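Local coordinates for protein gamma-glutamyltranspeptidase (Ggt) (PDB 5BPK) that probably catalyses transfer or hydrolysis of gamma-glutamyl groups as an Ntn hydrolase, and here holds a dihydro-oxazole amino acid inhibitor in its pocket, at residues 2-7 against 16-21; 72-77 against 95-100; 42-47 against 66-71; 22-27 against 34-39; 114-119 against 179-184. All blocks are in the same frame, centred on the assembly; numbering follows the deposited sequence.

Contact 1: 2-7 against 16-21. With 4UD ((2S)-amino[(5S)-4,5-dihydro-1,2-oxazol-5-yl]acetic acid), chain O.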
# COMPACT_ATOMS: atom_id res chain seq x y z
N THR B 2 2.51 -1.07 -4.45
CA THR B 2 1.59 -1.62 -5.43
C THR B 2 0.50 -2.41 -4.70
O THR B 2 0.75 -2.97 -3.63
CB THR B 2 2.34 -2.48 -6.48
OG1 THR B 2 1.52 -2.66 -7.64
CG2 THR B 2 2.77 -3.84 -5.92
N HIS B 3 -0.72 -2.36 -5.23
CA HIS B 3 -1.85 -3.06 -4.65
C HIS B 3 -2.38 -4.12 -5.61
O HIS B 3 -2.50 -3.86 -6.81
CB HIS B 3 -3.01 -2.11 -4.30
CG HIS B 3 -4.14 -2.83 -3.66
ND1 HIS B 3 -4.11 -3.20 -2.34
CD2 HIS B 3 -5.26 -3.38 -4.18
CE1 HIS B 3 -5.18 -3.93 -2.06
NE2 HIS B 3 -5.90 -4.04 -3.16
N TYR B 4 -2.74 -5.28 -5.09
CA TYR B 4 -3.48 -6.26 -5.88
C TYR B 4 -4.65 -6.88 -5.12
O TYR B 4 -4.64 -6.94 -3.90
CB TYR B 4 -2.52 -7.29 -6.47
CG TYR B 4 -1.72 -8.15 -5.51
CD1 TYR B 4 -0.43 -7.77 -5.09
CD2 TYR B 4 -2.20 -9.38 -5.09
CE1 TYR B 4 0.32 -8.59 -4.24
CE2 TYR B 4 -1.46 -10.21 -4.24
CZ TYR B 4 -0.19 -9.83 -3.84
OH TYR B 4 0.53 -10.67 -3.02
N SER B 5 -5.66 -7.30 -5.88
CA SER B 5 -6.94 -7.71 -5.36
C SER B 5 -7.33 -9.03 -6.01
O SER B 5 -7.22 -9.18 -7.24
CB SER B 5 -8.00 -6.65 -5.67
OG SER B 5 -7.77 -5.43 -4.97
N VAL B 6 -7.83 -9.96 -5.20
CA VAL B 6 -8.22 -11.28 -5.68
C VAL B 6 -9.55 -11.69 -5.04
O VAL B 6 -9.75 -11.51 -3.85
CB VAL B 6 -7.17 -12.38 -5.35
CG1 VAL B 6 -7.51 -13.68 -6.08
CG2 VAL B 6 -5.73 -11.92 -5.68
N ALA B 7 -10.44 -12.26 -5.85
CA ALA B 7 -11.67 -12.86 -5.33
C ALA B 7 -11.95 -14.13 -6.10
O ALA B 7 -11.88 -14.13 -7.34
CB ALA B 7 -12.83 -11.88 -5.44
N VAL B 16 -4.15 -7.12 -1.05
CA VAL B 16 -2.75 -7.03 -0.64
C VAL B 16 -2.13 -5.73 -1.13
O VAL B 16 -2.14 -5.45 -2.34
CB VAL B 16 -1.91 -8.18 -1.22
CG1 VAL B 16 -0.45 -8.05 -0.73
CG2 VAL B 16 -2.51 -9.55 -0.86
N THR B 17 -1.63 -4.92 -0.20
CA THR B 17 -0.78 -3.79 -0.55
C THR B 17 0.60 -4.06 0.01
O THR B 17 0.78 -4.37 1.21
CB THR B 17 -1.29 -2.43 -0.01
OG1 THR B 17 -2.71 -2.33 -0.15
CG2 THR B 17 -0.62 -1.26 -0.77
N TYR B 18 1.61 -3.99 -0.86
CA TYR B 18 2.97 -4.22 -0.39
C TYR B 18 3.97 -3.38 -1.18
O TYR B 18 3.61 -2.75 -2.19
CB TYR B 18 3.29 -5.73 -0.34
CG TYR B 18 3.78 -6.41 -1.62
CD1 TYR B 18 3.33 -6.03 -2.88
CD2 TYR B 18 4.66 -7.48 -1.55
CE1 TYR B 18 3.79 -6.66 -4.04
CE2 TYR B 18 5.13 -8.12 -2.70
CZ TYR B 18 4.70 -7.70 -3.94
OH TYR B 18 5.16 -8.31 -5.08
N THR B 19 5.21 -3.32 -0.70
CA THR B 19 6.06 -2.20 -1.06
C THR B 19 7.49 -2.31 -0.58
O THR B 19 7.77 -3.02 0.39
CB THR B 19 5.45 -0.89 -0.46
OG1 THR B 19 6.06 0.26 -1.06
CG2 THR B 19 5.61 -0.85 1.06
N ILE B 20 8.36 -1.57 -1.25
CA ILE B 20 9.69 -1.24 -0.75
C ILE B 20 9.81 0.27 -0.42
O ILE B 20 10.90 0.77 -0.19
CB ILE B 20 10.81 -1.74 -1.71
CG1 ILE B 20 10.52 -1.38 -3.18
CG2 ILE B 20 11.01 -3.25 -1.52
CD1 ILE B 20 11.68 -1.77 -4.12
N ASN B 21 8.64 0.92 -0.35
CA ASN B 21 8.42 2.34 -0.08
C ASN B 21 8.58 3.21 -1.32
O ASN B 21 7.67 3.25 -2.15
CB ASN B 21 9.20 2.86 1.14
CG ASN B 21 8.73 4.24 1.56
OD1 ASN B 21 7.64 4.66 1.20
ND2 ASN B 21 9.57 4.95 2.31
C3 4UD O . 3.32 3.00 -1.23
C4 4UD O . 3.68 2.98 0.96
C5 4UD O . 4.47 3.23 -0.31
C6 4UD O . 4.18 3.71 2.21
C8 4UD O . 3.31 3.24 3.36
O9 4UD O . 3.53 2.20 3.92
O10 4UD O . 2.26 3.99 3.77
N7 4UD O . 5.57 3.33 2.50
O2 4UD O . 2.36 3.45 0.69
N1 4UD O . 2.21 3.14 -0.60

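Contact 2: 72-77 against 95-100. With 4UD ((2S)-amino[(5S)-4,5-dihydro-1,2-oxazol-5-yl]acetic acid), chain O.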
# COMPACT_ATOMS: atom_id res chain seq x y z
N SER B 72 2.30 2.84 8.68
CA SER B 72 1.92 2.85 7.27
C SER B 72 0.61 3.62 7.05
O SER B 72 -0.15 3.88 7.98
CB SER B 72 1.73 1.41 6.78
OG SER B 72 1.51 1.35 5.37
N SER B 73 0.36 3.97 5.79
CA SER B 73 -0.93 4.46 5.31
C SER B 73 -1.65 3.43 4.45
O SER B 73 -2.76 3.70 3.97
CB SER B 73 -0.74 5.74 4.49
OG SER B 73 -0.14 6.78 5.23
N MET B 74 -1.03 2.28 4.22
CA MET B 74 -1.62 1.26 3.33
C MET B 74 -2.97 0.77 3.86
O MET B 74 -3.13 0.49 5.06
CB MET B 74 -0.65 0.10 3.08
CG MET B 74 0.58 0.54 2.24
SD MET B 74 1.69 -0.77 1.71
CE MET B 74 2.59 -1.16 3.21
N SER B 75 -3.94 0.72 2.95
CA SER B 75 -5.34 0.50 3.29
C SER B 75 -5.97 -0.60 2.44
O SER B 75 -7.02 -0.38 1.81
CB SER B 75 -6.12 1.79 3.08
OG SER B 75 -5.57 2.86 3.82
N PRO B 76 -5.34 -1.79 2.41
CA PRO B 76 -6.03 -2.87 1.69
C PRO B 76 -7.35 -3.12 2.39
O PRO B 76 -7.40 -3.19 3.62
CB PRO B 76 -5.07 -4.05 1.82
CG PRO B 76 -4.26 -3.77 3.06
CD PRO B 76 -4.13 -2.26 3.11
N THR B 77 -8.42 -3.18 1.60
CA THR B 77 -9.78 -3.14 2.13
C THR B 77 -10.69 -4.11 1.41
O THR B 77 -10.59 -4.31 0.19
CB THR B 77 -10.34 -1.70 2.03
OG1 THR B 77 -9.48 -0.81 2.77
CG2 THR B 77 -11.77 -1.58 2.59
N SER B 95 0.73 8.82 1.69
CA SER B 95 -0.34 9.55 2.35
C SER B 95 -1.65 9.61 1.55
O SER B 95 -2.73 9.74 2.13
CB SER B 95 0.13 10.97 2.62
OG SER B 95 0.52 11.56 1.39
N ARG B 96 -1.57 9.52 0.22
CA ARG B 96 -2.76 9.61 -0.63
C ARG B 96 -3.58 8.31 -0.65
O ARG B 96 -4.69 8.31 -1.16
CB ARG B 96 -2.40 10.02 -2.07
CG ARG B 96 -2.18 11.50 -2.28
CD ARG B 96 -0.91 12.04 -1.68
NE ARG B 96 0.29 11.45 -2.26
CZ ARG B 96 1.54 11.86 -2.00
NH1 ARG B 96 1.76 12.88 -1.18
NH2 ARG B 96 2.56 11.25 -2.57
N ILE B 97 -3.05 7.23 -0.10
CA ILE B 97 -3.75 5.94 -0.15
C ILE B 97 -5.13 6.05 0.49
O ILE B 97 -6.13 5.61 -0.10
CB ILE B 97 -2.97 4.83 0.55
CG1 ILE B 97 -1.71 4.50 -0.26
CG2 ILE B 97 -3.85 3.57 0.71
CD1 ILE B 97 -0.80 3.52 0.42
N ILE B 98 -5.18 6.64 1.69
CA ILE B 98 -6.39 6.64 2.49
C ILE B 98 -7.50 7.34 1.73
O ILE B 98 -8.64 6.83 1.63
CB ILE B 98 -6.18 7.33 3.84
CG1 ILE B 98 -5.11 6.59 4.64
CG2 ILE B 98 -7.49 7.40 4.62
CD1 ILE B 98 -4.60 7.36 5.82
N THR B 99 -7.17 8.48 1.14
CA THR B 99 -8.18 9.27 0.45
C THR B 99 -8.57 8.65 -0.91
O THR B 99 -9.74 8.68 -1.30
CB THR B 99 -7.72 10.74 0.30
OG1 THR B 99 -6.50 10.80 -0.44
CG2 THR B 99 -7.53 11.39 1.70
N THR B 100 -7.60 8.04 -1.60
CA THR B 100 -7.89 7.34 -2.85
C THR B 100 -8.89 6.20 -2.62
O THR B 100 -9.90 6.10 -3.31
CB THR B 100 -6.60 6.80 -3.50
OG1 THR B 100 -5.89 7.89 -4.11
CG2 THR B 100 -6.90 5.74 -4.55
C3 4UD O . 3.32 3.00 -1.23
C4 4UD O . 3.68 2.98 0.96
C5 4UD O . 4.47 3.23 -0.31
C6 4UD O . 4.18 3.71 2.21
C8 4UD O . 3.31 3.24 3.36
O9 4UD O . 3.53 2.20 3.92
O10 4UD O . 2.26 3.99 3.77
N7 4UD O . 5.57 3.33 2.50
O2 4UD O . 2.36 3.45 0.69
N1 4UD O . 2.21 3.14 -0.60

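Contact 3: 42-47 against 66-71. With 4UD ((2S)-amino[(5S)-4,5-dihydro-1,2-oxazol-5-yl]acetic acid), chain O.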
# COMPACT_ATOMS: atom_id res chain seq x y z
N ASP B 42 12.01 5.41 6.55
CA ASP B 42 11.49 6.78 6.39
C ASP B 42 10.00 6.93 6.76
O ASP B 42 9.47 8.04 6.81
CB ASP B 42 11.71 7.30 4.96
CG ASP B 42 11.45 8.80 4.84
OD1 ASP B 42 12.23 9.59 5.44
OD2 ASP B 42 10.46 9.19 4.16
N ASP B 43 9.29 5.82 6.94
CA ASP B 43 7.92 5.90 7.42
C ASP B 43 7.83 6.10 8.94
O ASP B 43 6.74 6.38 9.44
CB ASP B 43 7.11 4.67 7.00
CG ASP B 43 6.60 4.77 5.57
OD1 ASP B 43 6.79 5.81 4.90
OD2 ASP B 43 6.00 3.77 5.12
N PHE B 44 8.94 5.95 9.65
CA PHE B 44 9.03 6.44 11.04
C PHE B 44 9.12 7.96 11.06
O PHE B 44 9.54 8.58 10.08
CB PHE B 44 10.26 5.90 11.77
CG PHE B 44 10.16 4.47 12.21
CD1 PHE B 44 9.30 4.10 13.23
CD2 PHE B 44 10.95 3.48 11.62
CE1 PHE B 44 9.21 2.79 13.66
CE2 PHE B 44 10.88 2.16 12.05
CZ PHE B 44 10.00 1.81 13.07
N SER B 45 8.75 8.55 12.19
CA SER B 45 9.17 9.91 12.49
C SER B 45 10.61 9.83 12.96
O SER B 45 10.90 9.27 14.02
CB SER B 45 8.28 10.55 13.55
OG SER B 45 8.73 11.86 13.84
N ILE B 46 11.53 10.35 12.14
CA ILE B 46 12.96 10.30 12.45
C ILE B 46 13.42 11.47 13.34
O ILE B 46 14.53 11.44 13.88
CB ILE B 46 13.82 10.17 11.17
CG1 ILE B 46 13.76 11.44 10.31
CG2 ILE B 46 13.38 8.95 10.36
CD1 ILE B 46 14.62 11.36 9.08
N LYS B 47 12.55 12.47 13.46
CA LYS B 47 12.72 13.64 14.32
C LYS B 47 11.33 14.27 14.50
O LYS B 47 10.58 14.39 13.52
CB LYS B 47 13.68 14.63 13.66
CG LYS B 47 13.96 15.89 14.48
CD LYS B 47 14.97 16.79 13.80
CE LYS B 47 15.09 18.13 14.51
NZ LYS B 47 16.20 18.94 13.95
N ALA B 66 13.84 -0.33 18.45
CA ALA B 66 14.25 -1.63 17.92
C ALA B 66 13.04 -2.54 17.82
O ALA B 66 12.20 -2.56 18.73
CB ALA B 66 15.33 -2.26 18.80
N ASN B 67 12.94 -3.25 16.69
CA ASN B 67 11.86 -4.21 16.37
C ASN B 67 10.49 -3.62 16.04
O ASN B 67 9.58 -4.35 15.64
CB ASN B 67 11.68 -5.27 17.47
CG ASN B 67 12.87 -6.15 17.62
OD1 ASN B 67 13.53 -6.50 16.64
ND2 ASN B 67 13.16 -6.55 18.87
N LYS B 68 10.34 -2.31 16.21
CA LYS B 68 9.04 -1.65 15.99
C LYS B 68 8.76 -1.55 14.48
O LYS B 68 9.66 -1.41 13.68
CB LYS B 68 9.06 -0.26 16.62
CG LYS B 68 7.74 0.49 16.66
CD LYS B 68 7.88 1.74 17.52
CE LYS B 68 6.67 2.66 17.48
NZ LYS B 68 6.99 3.98 18.10
N ARG B 69 7.48 -1.62 14.11
CA ARG B 69 7.08 -1.52 12.71
C ARG B 69 6.71 -0.08 12.40
O ARG B 69 5.90 0.50 13.10
CB ARG B 69 5.90 -2.46 12.46
CG ARG B 69 6.23 -3.95 12.68
CD ARG B 69 4.99 -4.86 12.76
NE ARG B 69 5.39 -6.11 13.42
CZ ARG B 69 5.59 -7.28 12.83
NH1 ARG B 69 5.31 -7.47 11.55
NH2 ARG B 69 6.03 -8.30 13.55
N PRO B 70 7.29 0.51 11.34
CA PRO B 70 6.98 1.90 11.04
C PRO B 70 5.54 2.08 10.59
O PRO B 70 5.02 1.24 9.86
CB PRO B 70 7.94 2.25 9.90
CG PRO B 70 8.31 0.94 9.29
CD PRO B 70 8.31 -0.04 10.42
N LEU B 71 4.91 3.17 11.03
CA LEU B 71 3.53 3.45 10.67
C LEU B 71 3.35 3.50 9.15
O LEU B 71 4.12 4.15 8.46
CB LEU B 71 3.07 4.77 11.28
CG LEU B 71 1.59 5.12 11.09
CD1 LEU B 71 0.72 4.18 11.88
CD2 LEU B 71 1.33 6.57 11.46
C3 4UD O . 3.32 3.00 -1.23
C4 4UD O . 3.68 2.98 0.96
C5 4UD O . 4.47 3.23 -0.31
C6 4UD O . 4.18 3.71 2.21
C8 4UD O . 3.31 3.24 3.36
O9 4UD O . 3.53 2.20 3.92
O10 4UD O . 2.26 3.99 3.77
N7 4UD O . 5.57 3.33 2.50
O2 4UD O . 2.36 3.45 0.69
N1 4UD O . 2.21 3.14 -0.60

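Contact 4: 22-27 against 34-39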
# COMPACT_ATOMS: atom_id res chain seq x y z
N ALA B 22 9.70 3.91 -1.48
CA ALA B 22 9.91 4.71 -2.68
C ALA B 22 10.01 3.81 -3.92
O ALA B 22 10.10 2.60 -3.82
CB ALA B 22 11.16 5.57 -2.56
N SER B 23 9.95 4.43 -5.09
CA SER B 23 10.21 3.73 -6.32
C SER B 23 11.63 3.16 -6.27
O SER B 23 12.62 3.91 -6.13
CB SER B 23 10.06 4.68 -7.51
OG SER B 23 10.22 3.98 -8.73
N TYR B 24 11.72 1.83 -6.37
CA TYR B 24 12.98 1.07 -6.24
C TYR B 24 13.57 1.12 -4.82
O TYR B 24 14.75 0.85 -4.61
CB TYR B 24 14.01 1.45 -7.31
CG TYR B 24 13.48 1.28 -8.71
CD1 TYR B 24 13.46 0.03 -9.33
CD2 TYR B 24 12.99 2.36 -9.42
CE1 TYR B 24 12.98 -0.13 -10.61
CE2 TYR B 24 12.50 2.21 -10.70
CZ TYR B 24 12.50 0.96 -11.29
OH TYR B 24 12.00 0.80 -12.55
N GLY B 25 12.72 1.43 -3.84
CA GLY B 25 13.08 1.35 -2.43
C GLY B 25 14.24 2.27 -2.12
O GLY B 25 14.24 3.45 -2.50
N SER B 26 15.23 1.71 -1.43
CA SER B 26 16.43 2.44 -1.05
C SER B 26 17.42 2.59 -2.20
O SER B 26 18.46 3.23 -2.04
CB SER B 26 17.14 1.71 0.08
OG SER B 26 17.79 0.54 -0.40
N ALA B 27 17.10 1.98 -3.34
CA ALA B 27 17.96 1.88 -4.51
C ALA B 27 19.19 0.97 -4.34
O ALA B 27 19.97 0.82 -5.29
CB ALA B 27 18.38 3.27 -5.00
N GLY B 34 20.07 -10.40 -5.70
CA GLY B 34 19.26 -9.89 -6.80
C GLY B 34 18.00 -9.10 -6.45
O GLY B 34 17.15 -8.89 -7.32
N PHE B 35 17.85 -8.67 -5.20
CA PHE B 35 16.68 -7.88 -4.82
C PHE B 35 17.03 -6.53 -4.19
O PHE B 35 18.07 -6.37 -3.56
CB PHE B 35 15.73 -8.69 -3.91
CG PHE B 35 16.26 -8.94 -2.52
CD1 PHE B 35 16.03 -8.03 -1.50
CD2 PHE B 35 16.98 -10.09 -2.23
CE1 PHE B 35 16.50 -8.26 -0.22
CE2 PHE B 35 17.46 -10.32 -0.96
CZ PHE B 35 17.22 -9.40 0.05
N LEU B 36 16.13 -5.57 -4.38
CA LEU B 36 16.27 -4.24 -3.79
C LEU B 36 15.79 -4.20 -2.35
O LEU B 36 14.77 -4.80 -2.00
CB LEU B 36 15.46 -3.22 -4.59
CG LEU B 36 16.08 -2.77 -5.91
CD1 LEU B 36 15.03 -2.22 -6.86
CD2 LEU B 36 17.19 -1.74 -5.67
N LEU B 37 16.54 -3.48 -1.52
CA LEU B 37 16.12 -3.17 -0.15
C LEU B 37 15.06 -2.07 -0.11
O LEU B 37 15.09 -1.11 -0.89
CB LEU B 37 17.32 -2.72 0.68
CG LEU B 37 18.32 -3.83 0.97
CD1 LEU B 37 19.65 -3.20 1.34
CD2 LEU B 37 17.80 -4.78 2.07
N ASN B 38 14.14 -2.20 0.83
CA ASN B 38 13.19 -1.15 1.14
C ASN B 38 13.87 0.07 1.75
O ASN B 38 14.97 -0.04 2.30
CB ASN B 38 12.12 -1.67 2.10
CG ASN B 38 12.68 -1.99 3.48
OD1 ASN B 38 12.78 -1.10 4.33
ND2 ASN B 38 13.08 -3.25 3.69
N ASN B 39 13.21 1.22 1.65
CA ASN B 39 13.55 2.36 2.52
C ASN B 39 12.38 2.68 3.46
O ASN B 39 11.98 3.84 3.65
CB ASN B 39 14.11 3.58 1.75
CG ASN B 39 13.15 4.17 0.71
OD1 ASN B 39 12.10 3.61 0.41
ND2 ASN B 39 13.54 5.31 0.15

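Contact 5: 114-119 against 179-184. With EDO (1,2-ethanediol), chain S.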
# COMPACT_ATOMS: atom_id res chain seq x y z
N ASN B 114 -20.21 2.05 -11.48
CA ASN B 114 -19.60 0.75 -11.65
C ASN B 114 -18.12 0.84 -11.25
O ASN B 114 -17.59 1.92 -10.99
CB ASN B 114 -19.85 0.14 -13.05
CG ASN B 114 -19.03 0.76 -14.16
OD1 ASN B 114 -17.85 1.09 -13.99
ND2 ASN B 114 -19.63 0.85 -15.34
N ILE B 115 -17.47 -0.30 -11.11
CA ILE B 115 -16.13 -0.29 -10.53
C ILE B 115 -15.11 0.41 -11.42
O ILE B 115 -14.17 1.03 -10.91
CB ILE B 115 -15.66 -1.70 -10.09
CG1 ILE B 115 -14.46 -1.62 -9.14
CG2 ILE B 115 -15.37 -2.62 -11.29
CD1 ILE B 115 -14.73 -0.80 -7.90
N SER B 116 -15.29 0.35 -12.74
CA SER B 116 -14.43 1.09 -13.66
C SER B 116 -14.59 2.61 -13.52
O SER B 116 -13.60 3.35 -13.46
CB SER B 116 -14.67 0.66 -15.11
OG SER B 116 -13.84 1.38 -15.98
N GLU B 117 -15.84 3.05 -13.48
CA GLU B 117 -16.16 4.46 -13.26
C GLU B 117 -15.62 4.94 -11.90
O GLU B 117 -15.01 6.03 -11.80
CB GLU B 117 -17.67 4.67 -13.33
CG GLU B 117 -18.26 4.46 -14.72
CD GLU B 117 -19.79 4.38 -14.71
OE1 GLU B 117 -20.39 3.88 -13.73
OE2 GLU B 117 -20.39 4.82 -15.71
N ALA B 118 -15.84 4.14 -10.87
CA ALA B 118 -15.40 4.49 -9.52
C ALA B 118 -13.88 4.69 -9.45
O ALA B 118 -13.40 5.56 -8.72
CB ALA B 118 -15.85 3.44 -8.51
N VAL B 119 -13.14 3.86 -10.18
CA VAL B 119 -11.67 3.96 -10.23
C VAL B 119 -11.16 5.12 -11.12
O VAL B 119 -10.25 5.85 -10.73
CB VAL B 119 -11.03 2.62 -10.66
CG1 VAL B 119 -9.53 2.78 -10.95
CG2 VAL B 119 -11.28 1.54 -9.60
N TYR B 179 -16.66 -8.22 -11.38
CA TYR B 179 -16.30 -7.07 -12.20
C TYR B 179 -15.01 -6.48 -11.66
O TYR B 179 -14.85 -6.31 -10.45
CB TYR B 179 -17.39 -6.00 -12.18
CG TYR B 179 -18.66 -6.43 -12.89
CD1 TYR B 179 -18.67 -6.62 -14.26
CD2 TYR B 179 -19.83 -6.62 -12.19
CE1 TYR B 179 -19.82 -7.01 -14.92
CE2 TYR B 179 -21.00 -7.01 -12.84
CZ TYR B 179 -20.98 -7.20 -14.21
OH TYR B 179 -22.14 -7.59 -14.85
N GLY B 180 -14.08 -6.17 -12.55
CA GLY B 180 -12.79 -5.64 -12.16
C GLY B 180 -12.40 -4.37 -12.87
O GLY B 180 -12.85 -4.08 -13.97
N SER B 181 -11.52 -3.61 -12.22
CA SER B 181 -10.92 -2.46 -12.85
C SER B 181 -9.48 -2.29 -12.41
O SER B 181 -9.16 -2.36 -11.21
CB SER B 181 -11.71 -1.18 -12.58
OG SER B 181 -11.22 -0.10 -13.37
N THR B 182 -8.62 -2.08 -13.40
CA THR B 182 -7.31 -1.50 -13.19
C THR B 182 -7.48 0.03 -13.19
O THR B 182 -8.60 0.55 -13.32
CB THR B 182 -6.33 -1.95 -14.27
OG1 THR B 182 -6.85 -1.60 -15.56
CG2 THR B 182 -6.11 -3.46 -14.21
N ASP B 183 -6.39 0.75 -13.02
CA ASP B 183 -6.45 2.20 -12.92
C ASP B 183 -5.79 2.83 -14.14
O ASP B 183 -4.64 2.51 -14.45
CB ASP B 183 -5.72 2.63 -11.64
CG ASP B 183 -6.08 4.05 -11.19
OD1 ASP B 183 -6.23 4.96 -12.04
OD2 ASP B 183 -6.22 4.24 -9.95
N PRO B 184 -6.51 3.74 -14.84
CA PRO B 184 -5.87 4.41 -15.98
C PRO B 184 -4.58 5.16 -15.61
O PRO B 184 -3.74 5.39 -16.47
CB PRO B 184 -6.95 5.40 -16.46
CG PRO B 184 -7.98 5.45 -15.41
CD PRO B 184 -7.93 4.13 -14.70
C1 EDO S . -11.27 -0.47 -17.13
O1 EDO S . -10.83 0.41 -16.08
C2 EDO S . -11.29 -1.91 -16.63
O2 EDO S . -10.01 -2.31 -16.16

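Contact 1: 2-7 against 16-21
In the antiparallel beta hairpin of strands 2-8 and 13-19, Thr2, His3 and Tyr4 face Tyr18, Thr17 and Val16. Backbone bonds tie the outer pairs, among them Tyr4 N to Val16 O at 2.8 Å. In the non-hydrogen-bonded pair between them, His3 ND1 lies 2.7 Å from Thr17 OG1, either atom being a possible donor; NE2 donates to Ser5 OG, fixing the imidazole at both nitrogens. On the other face Val16 CB makes a CH-pi contact with the Tyr4 ring, 3.7 Å from its centroid and offset toward the rim, a fit suited to a branched residue. Tyr4 turns its edge to the face of Tyr18 in an offset T-shaped pair, planes at 86°, while Thr2 CG2 meets the Tyr18 edge. Tyr18 OH is hydrogen-bonded to Gly69 O of the other chain. Asn21 OD1 accepts from the inhibitor's N7 (2.8 Å). The hairpin, its sheet extended by the other chain, is consistent with one of the two stacked sheets of the alpha-beta-beta-alpha Ntn-hydrolase fold.

Contact 2: 72-77 against 95-100
Ser73, Met74 and Ser75 lie against Ile97 and Ile98 near the N-terminal end of helix 96-109, where an irregular loop and a helix form one wall of the inhibitor pocket of this Ntn hydrolase. Between the segments the contact is one of van der Waals packing. The two branches of Ile97 do different work. Its CG2, anti to the backbone N, touches Ser73 O at 3.4 Å and also meets Ser75 OG. Its CD1 meets Met74 CG at 3.8 Å, the two side chains crossing obliquely, and goes on to the ligand. Ile98 adds CG1 beside Ser73 O and Ser75 OG. Hydrogen bonds within the loop help to hold its shape. Ser75 OG donates to Ser73 O (2.9 Å), tilted from the carbonyl plane, and Ser72 OG accepts from Met74 N in an ST turn. Small hydroxyl residues suit this place because they can bond to backbone so close at hand. A third group of contacts reaches the ligand. Its carboxylate oxygen O9 accepts from Ser72 OG at 2.6 Å. The other oxygen, O10, receives a nearly straight bond of 2.8 Å from Ser73 N. Arg103 of the other chain also bonds the inhibitor. At the N-O edge of the inhibitor's ring, Ile97 CD1 lies 3.2 Å from O2 and is equally near N1.

Contact 3: 42-47 against 66-71
Asp43 is the first residue of 42-47 to meet 66-71: its CB rests 3.4 Å from Leu71 O and also touches Pro70 CB. At the end of the side chain OD2 accepts from the inhibitor's amino nitrogen N7 at 2.7 Å, and makes a salt bridge with Arg103 of the other chain. An acidic residue suits this spot, which receives the amino end of the ligand. Phe44 follows and forms the apolar body of the contact. Pro70 CB sits over the middle of its ring, 3.6 Å from the centroid and only 10° off the normal, a CH-pi contact for which the compact proline ring is well shaped. At the ring edge, Phe44 CZ comes within 3.3 Å of Lys68 O. The aliphatic start of Lys68 continues the packing, with CG 4.1 Å from Phe44 CE1, while its extended chain carries NZ to Ala61 O and Ala63 O. Asn62 bridges the two segments, bonding Asp43 O through ND2 and Leu71 N through OD1. Both segments belong to the long connection between strands 13-19 and 77-81, and Arg69 anchors it to Asn260 O and Asp101 of the other chain.

Contact 4: 22-27 against 34-39
Ser26 and Leu37 make the tight centre of a contact built on two successive beta turns, type II from Ala22 to Gly25 and type II' from Tyr24 to Ala27. Ser26 N donates to Leu37 O at 2.9 Å, nearly straight (172°). Ser26 OG reaches Leu37 O at 3.2 Å from above its carbonyl plane, and both donors approach from one face of that plane. Gly25 lies directly beside them, its CA 3.5 Å from Leu37 O. There is no space for a side chain beside that oxygen, and the positive phi of 61°, normal for the second position of a type II' turn, also suits glycine. Packing of a different kind flanks this centre. Leu36 CD1 lies at the edge of the Tyr24 ring, 3.7 Å from Tyr24 CD1, and Leu36 CD2 against Ala27; Tyr24 OH bonds Thr179 of the other chain. The solvent side is Ser23, exposed at the corner of the first turn, and the partly exposed Ala22. Buried Asn39 makes these turns second shell to the pocket, its O holding ND2 of Asn21, whose OD1 binds the inhibitor. Asn39 ND2 is held by Glu128 O of the other chain. From the packed side, Asn39 OD1 accepts from Ala22 N at 3.1 Å, in the amide plane and on a lone pair.

Contact 5: 114-119 against 179-184
Ile115, Ser116 and Val119 of the short helix 115-120 pack on Tyr179 and Ser181 at the end of strand 176-181 and on Asp183 just beyond it. With Ile115 CG1 anti to the backbone N (chi1 -164°), CG2 takes the place between N and the carbonyl carbon, where it touches Gly180 C at 3.8 Å. The same methyl meets Tyr179 CB at 4.0 Å, while the Tyr179 ring leads away from the helix. Val119 has CG1 anti to its backbone N (chi1 171°). That methyl reaches Thr182 O at 3.4 Å and rests against the carboxylate of Asp183, 3.7 Å from its CG. The carboxylate is held by Val164 N and by salt bridges to Arg123 and Arg185. Between the two apolar residues the backbones come close, which suits the small Ser181, whose OG lies 3.4 Å from Ser116 CA. This hydroxyl donates to Thr182 O at 2.7 Å, on a lone pair in the carbonyl plane. It also accepts from O1 of an ethanediol, probably from the crystallisation liquor, which bonds Ser116 OG as well; that hydroxyl is bonded chiefly to Tyr29 O of the other chain. Asn114 OD1 accepts from Glu117 N, and Glu117 OE1 from Asn114 N, a capping box. Segments 115-119 and 179-181 run at 23° to each other, Ile115 and Ala118 face helix 96-109, and Tyr179 and Gly180 pair with a strand of the other chain.

How the contacts relate
From the N terminus the five contacts follow in series; none encloses or crosses another. Contact 1 closes the first hairpin. Contact 4 then closes a short loop, and contact 3 a longer one, both within the connection between strands 13-19 and 77-81. Contact 2 spans strands 77-81 and 84-89 to bring the end of that connection onto helix 96-109. Contact 5 closes the widest loop, joining helix 115-120 to the last strand. Contacts 1, 2 and 3 converge on the inhibitor. Contact 1 also touches contact 2, Thr17 on Met74, and contact 4, through probable hydrogen bonds of Ile20 O and Asn21 ND2 to Asn39. Contacts 3 and 5 lie farthest apart, their centres about 34 Å from each other.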